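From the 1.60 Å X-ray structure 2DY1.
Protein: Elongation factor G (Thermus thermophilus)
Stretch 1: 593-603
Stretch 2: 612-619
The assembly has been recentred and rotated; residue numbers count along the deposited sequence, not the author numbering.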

ATOM      1  N   ASP A 593      -0.116  27.184  -9.847  1.00 44.41           N
ATOM      2  CA  ASP A 593       1.119  26.463  -9.561  1.00 41.75           C
ATOM      3  C   ASP A 593       1.551  25.572 -10.734  1.00 39.70           C
ATOM      4  O   ASP A 593       2.738  25.496 -11.048  1.00 41.14           O
ATOM      5  CB  ASP A 593       0.940  25.642  -8.273  1.00 40.82           C
ATOM      6  CG  ASP A 593       2.023  24.597  -8.080  1.00 41.55           C
ATOM      7  OD1 ASP A 593       1.809  23.444  -8.509  1.00 40.56           O
ATOM      8  OD2 ASP A 593       3.084  24.924  -7.506  1.00 38.95           O
ATOM      9  N   LEU A 594       0.599  24.904 -11.380  1.00 41.49           N
ATOM     10  CA  LEU A 594       0.932  24.054 -12.521  1.00 44.24           C
ATOM     11  C   LEU A 594       1.583  24.912 -13.597  1.00 49.43           C
ATOM     12  O   LEU A 594       2.601  24.535 -14.185  1.00 47.13           O
ATOM     13  CB  LEU A 594      -0.319  23.383 -13.100  1.00 43.08           C
ATOM     14  CG  LEU A 594      -0.927  22.199 -12.343  1.00 44.44           C
ATOM     15  CD1 LEU A 594      -2.024  21.562 -13.188  1.00 45.19           C
ATOM     16  CD2 LEU A 594       0.160  21.170 -12.047  1.00 44.66           C
ATOM     17  N   GLN A 595       0.992  26.076 -13.847  1.00 47.34           N
ATOM     18  CA  GLN A 595       1.514  26.997 -14.848  1.00 52.13           C
ATOM     19  C   GLN A 595       2.984  27.310 -14.577  1.00 50.23           C
ATOM     20  O   GLN A 595       3.776  27.466 -15.510  1.00 53.35           O
ATOM     21  CB  GLN A 595       0.688  28.290 -14.855  1.00 57.43           C
ATOM     22  CG  GLN A 595      -0.812  28.051 -15.038  1.00 66.01           C
ATOM     23  CD  GLN A 595      -1.631  29.333 -15.064  1.00 72.51           C
ATOM     24  OE1 GLN A 595      -1.457  30.216 -14.219  1.00 73.18           O
ATOM     25  NE2 GLN A 595      -2.542  29.433 -16.028  1.00 68.28           N
ATOM     26  N   ALA A 596       3.354  27.393 -13.302  1.00 47.88           N
ATOM     27  CA  ALA A 596       4.736  27.683 -12.932  1.00 44.37           C
ATOM     28  C   ALA A 596       5.625  26.448 -13.098  1.00 44.32           C
ATOM     29  O   ALA A 596       6.854  26.548 -13.075  1.00 39.53           O
ATOM     30  CB  ALA A 596       4.799  28.187 -11.493  1.00 49.00           C
ATOM     31  N   ARG A 597       5.001  25.286 -13.260  1.00 38.19           N
ATOM     32  CA  ARG A 597       5.747  24.039 -13.440  1.00 42.18           C
ATOM     33  C   ARG A 597       5.789  23.671 -14.925  1.00 42.64           C
ATOM     34  O   ARG A 597       6.062  22.527 -15.288  1.00 33.65           O
ATOM     35  CB  ARG A 597       5.096  22.905 -12.635  1.00 44.45           C
ATOM     36  CG  ARG A 597       5.219  23.053 -11.114  1.00 41.90           C
ATOM     37  CD  ARG A 597       4.390  22.001 -10.373  1.00 44.25           C
ATOM     38  NE  ARG A 597       4.308  22.263  -8.934  1.00 39.14           N
ATOM     39  CZ  ARG A 597       5.255  21.958  -8.047  1.00 44.56           C
ATOM     40  NH1 ARG A 597       6.378  21.362  -8.431  1.00 34.37           N
ATOM     41  NH2 ARG A 597       5.083  22.269  -6.768  1.00 45.80           N
ATOM     42  N   ARG A 598       5.519  24.660 -15.774  1.00 40.94           N
ATOM     43  CA  ARG A 598       5.509  24.474 -17.220  1.00 40.65           C
ATOM     44  C   ARG A 598       4.456  23.464 -17.628  1.00 40.45           C
ATOM     45  O   ARG A 598       4.612  22.760 -18.624  1.00 43.80           O
ATOM     46  CB  ARG A 598       6.880  24.006 -17.717  1.00 38.10           C
ATOM     47  CG  ARG A 598       8.014  24.972 -17.426  1.00 40.20           C
ATOM     48  CD  ARG A 598       9.261  24.600 -18.214  1.00 40.02           C
ATOM     49  NE  ARG A 598       9.980  23.465 -17.637  1.00 40.66           N
ATOM     50  CZ  ARG A 598      10.451  22.438 -18.339  1.00 47.99           C
ATOM     51  NH1 ARG A 598      10.273  22.390 -19.656  1.00 41.52           N
ATOM     52  NH2 ARG A 598      11.118  21.464 -17.726  1.00 38.61           N
ATOM     53  N   GLY A 599       3.378  23.397 -16.858  1.00 39.01           N
ATOM     54  CA  GLY A 599       2.319  22.456 -17.169  1.00 41.90           C
ATOM     55  C   GLY A 599       1.386  22.919 -18.272  1.00 46.37           C
ATOM     56  O   GLY A 599       1.202  24.116 -18.502  1.00 46.55           O
ATOM     57  N   ARG A 600       0.794  21.952 -18.962  1.00 47.12           N
ATOM     58  CA  ARG A 600      -0.139  22.235 -20.033  1.00 49.77           C
ATOM     59  C   ARG A 600      -1.468  21.611 -19.659  1.00 52.07           C
ATOM     60  O   ARG A 600      -1.609  20.384 -19.636  1.00 51.36           O
ATOM     61  CB  ARG A 600       0.368  21.649 -21.355  1.00 56.17           C
ATOM     62  CG  ARG A 600      -0.706  20.953 -22.176  1.00 62.52           C
ATOM     63  CD  ARG A 600      -0.296  20.802 -23.623  1.00 70.62           C
ATOM     64  NE  ARG A 600      -1.207  19.915 -24.338  1.00 76.75           N
ATOM     65  CZ  ARG A 600      -1.185  19.726 -25.653  1.00 81.21           C
ATOM     66  NH1 ARG A 600      -0.298  20.367 -26.402  1.00 85.08           N
ATOM     67  NH2 ARG A 600      -2.044  18.889 -26.218  1.00 83.38           N
ATOM     68  N   ILE A 601      -2.442  22.459 -19.353  1.00 51.90           N
ATOM     69  CA  ILE A 601      -3.756  21.969 -18.976  1.00 54.33           C
ATOM     70  C   ILE A 601      -4.419  21.382 -20.212  1.00 54.83           C
ATOM     71  O   ILE A 601      -4.512  22.040 -21.245  1.00 53.05           O
ATOM     72  CB  ILE A 601      -4.633  23.105 -18.401  1.00 52.48           C
ATOM     73  CG1 ILE A 601      -3.885  23.807 -17.264  1.00 53.33           C
ATOM     74  CG2 ILE A 601      -5.947  22.534 -17.878  1.00 53.89           C
ATOM     75  CD1 ILE A 601      -4.630  24.980 -16.665  1.00 56.23           C
ATOM     76  N   LEU A 602      -4.859  20.132 -20.100  1.00 55.83           N
ATOM     77  CA  LEU A 602      -5.513  19.437 -21.201  1.00 58.25           C
ATOM     78  C   LEU A 602      -7.024  19.575 -21.088  1.00 61.13           C
ATOM     79  O   LEU A 602      -7.744  19.472 -22.080  1.00 63.00           O
ATOM     80  CB  LEU A 602      -5.136  17.953 -21.186  1.00 57.70           C
ATOM     81  CG  LEU A 602      -3.652  17.608 -21.350  1.00 62.27           C
ATOM     82  CD1 LEU A 602      -3.458  16.106 -21.211  1.00 58.02           C
ATOM     83  CD2 LEU A 602      -3.159  18.086 -22.706  1.00 62.50           C
ATOM     84  N   GLY A 603      -7.500  19.808 -19.871  1.00 62.74           N
ATOM     85  CA  GLY A 603      -8.926  19.948 -19.655  1.00 64.20           C
ATOM     86  C   GLY A 603      -9.280  19.715 -18.204  1.00 64.56           C
ATOM     87  O   GLY A 603      -8.420  19.345 -17.403  1.00 62.87           O
ATOM     88  N   VAL A 612     -11.464  17.626 -11.526  1.00 57.83           N
ATOM     89  CA  VAL A 612     -10.295  16.870 -11.958  1.00 57.09           C
ATOM     90  C   VAL A 612      -9.556  17.657 -13.037  1.00 54.92           C
ATOM     91  O   VAL A 612     -10.122  17.964 -14.084  1.00 54.46           O
ATOM     92  CB  VAL A 612     -10.696  15.495 -12.545  1.00 59.30           C
ATOM     93  CG1 VAL A 612      -9.449  14.700 -12.919  1.00 57.90           C
ATOM     94  CG2 VAL A 612     -11.542  14.727 -11.540  1.00 59.00           C
ATOM     95  N   VAL A 613      -8.298  17.991 -12.771  1.00 48.03           N
ATOM     96  CA  VAL A 613      -7.493  18.735 -13.731  1.00 47.92           C
ATOM     97  C   VAL A 613      -6.530  17.788 -14.443  1.00 48.36           C
ATOM     98  O   VAL A 613      -5.742  17.095 -13.800  1.00 45.10           O
ATOM     99  CB  VAL A 613      -6.671  19.847 -13.039  1.00 50.88           C
ATOM    100  CG1 VAL A 613      -5.829  20.590 -14.067  1.00 47.46           C
ATOM    101  CG2 VAL A 613      -7.600  20.812 -12.321  1.00 47.23           C
ATOM    102  N   HIS A 614      -6.614  17.752 -15.770  1.00 47.15           N
ATOM    103  CA  HIS A 614      -5.748  16.902 -16.584  1.00 46.63           C
ATOM    104  C   HIS A 614      -4.676  17.773 -17.213  1.00 46.45           C
ATOM    105  O   HIS A 614      -4.987  18.784 -17.844  1.00 49.50           O
ATOM    106  CB  HIS A 614      -6.540  16.230 -17.705  1.00 46.59           C
ATOM    107  CG  HIS A 614      -7.577  15.267 -17.226  1.00 51.11           C
ATOM    108  ND1 HIS A 614      -7.259  14.031 -16.703  1.00 54.54           N
ATOM    109  CD2 HIS A 614      -8.928  15.349 -17.207  1.00 50.28           C
ATOM    110  CE1 HIS A 614      -8.372  13.393 -16.385  1.00 57.66           C
ATOM    111  NE2 HIS A 614      -9.399  14.169 -16.681  1.00 56.96           N
ATOM    112  N   ALA A 615      -3.419  17.385 -17.055  1.00 42.48           N
ATOM    113  CA  ALA A 615      -2.341  18.167 -17.625  1.00 40.16           C
ATOM    114  C   ALA A 615      -1.149  17.309 -18.015  1.00 42.44           C
ATOM    115  O   ALA A 615      -1.089  16.123 -17.700  1.00 40.60           O
ATOM    116  CB  ALA A 615      -1.902  19.238 -16.632  1.00 39.86           C
ATOM    117  N   GLU A 616      -0.222  17.927 -18.739  1.00 41.13           N
ATOM    118  CA  GLU A 616       1.020  17.286 -19.142  1.00 39.25           C
ATOM    119  C   GLU A 616       2.052  18.226 -18.558  1.00 40.70           C
ATOM    120  O   GLU A 616       1.915  19.445 -18.658  1.00 40.49           O
ATOM    121  CB  GLU A 616       1.167  17.213 -20.665  1.00 42.76           C
ATOM    122  CG  GLU A 616       0.390  16.077 -21.309  1.00 42.72           C
ATOM    123  CD  GLU A 616       0.900  15.729 -22.701  1.00 48.34           C
ATOM    124  OE1 GLU A 616       1.677  16.526 -23.273  1.00 48.69           O
ATOM    125  OE2 GLU A 616       0.516  14.658 -23.223  1.00 47.65           O
ATOM    126  N   VAL A 617       3.078  17.667 -17.934  1.00 34.61           N
ATOM    127  CA  VAL A 617       4.096  18.479 -17.297  1.00 35.10           C
ATOM    128  C   VAL A 617       5.430  17.753 -17.322  1.00 30.53           C
ATOM    129  O   VAL A 617       5.472  16.525 -17.271  1.00 29.04           O
ATOM    130  CB  VAL A 617       3.700  18.754 -15.823  1.00 33.01           C
ATOM    131  CG1 VAL A 617       3.506  17.427 -15.091  1.00 33.42           C
ATOM    132  CG2 VAL A 617       4.765  19.592 -15.130  1.00 37.60           C
ATOM    133  N   PRO A 618       6.538  18.501 -17.413  1.00 32.30           N
ATOM    134  CA  PRO A 618       7.861  17.879 -17.436  1.00 26.01           C
ATOM    135  C   PRO A 618       8.101  17.172 -16.107  1.00 30.25           C
ATOM    136  O   PRO A 618       7.833  17.746 -15.049  1.00 30.93           O
ATOM    137  CB  PRO A 618       8.801  19.064 -17.597  1.00 28.32           C
ATOM    138  CG  PRO A 618       7.976  20.059 -18.332  1.00 35.24           C
ATOM    139  CD  PRO A 618       6.644  19.952 -17.651  1.00 36.21           C
ATOM    140  N   LEU A 619       8.605  15.943 -16.150  1.00 25.20           N
ATOM    141  CA  LEU A 619       8.874  15.211 -14.917  1.00 22.27           C
ATOM    142  C   LEU A 619       9.762  16.044 -13.995  1.00 27.70           C
ATOM    143  O   LEU A 619       9.623  16.007 -12.773  1.00 27.22           O
ATOM    144  CB  LEU A 619       9.583  13.889 -15.226  1.00 22.00           C
ATOM    145  CG  LEU A 619      10.075  13.105 -14.007  1.00 25.76           C
ATOM    146  CD1 LEU A 619       8.859  12.523 -13.278  1.00 18.72           C
ATOM    147  CD2 LEU A 619      11.022  11.997 -14.448  1.00 21.79           C
TER

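The two stretches are joined chiefly by main-chain hydrogen bonds between antiparallel strands, 600-603 and 612-618. Arg600 and Glu616 form a reciprocal pair: Arg600 N donates to Glu616 O (2.8 Å), and Glu616 N donates to Arg600 O (3.0 Å). Further along, Leu602 N lies 2.6 Å from His614 O in a nearly straight hydrogen bond, and His614 N returns one to Gly603 O at 2.9 Å. His614 O also accepts a weak bond from Gly603 N (3.4 Å), so that two successive amides converge on one carbonyl. This convergence marks a beta bulge, where the register shifts by one residue between Ile601 and Gly603. Gly603 adopts phi/psi of 160/175, at which a CB would jam against the preceding carbonyl oxygen; glycine therefore suits the position. CA-H...O contacts supplement the ladder, the shortest running from Ala615 CA to Arg600 O (3.1 Å).

Side chains of Arg600, Glu616 and His614 share one face of the sheet. Arg600 NE and Glu616 OE1 are 4.6 Å apart, close enough for charge attraction but not a salt bridge. Leu602, the residue within the bulge, points toward the partner strand, its CD1 resting 3.8 Å from Glu616 CG, the aliphatic part of that side chain.

Ile601 and Ala615 occupy the other face. There Leu594, from the helix, places CD1 4.0 Å from Val613 CG1 and 4.2 Å from Ala615 CB, forming a small apolar cluster with buried Val613 and Ala615. Ile601 and Ala615 form a non-hydrogen-bonded pair, their CA atoms 4.3 Å apart, and Ala615 CB lies 4.0 Å from Ile601 CA.

At the turn, Arg597 O contacts Val617 CG2 (3.2 Å), while the Arg598 guanidinium lays one face over Pro618, with NH2 3.3 Å from CB. Altogether the contact buries 630 Å², summed over both sides.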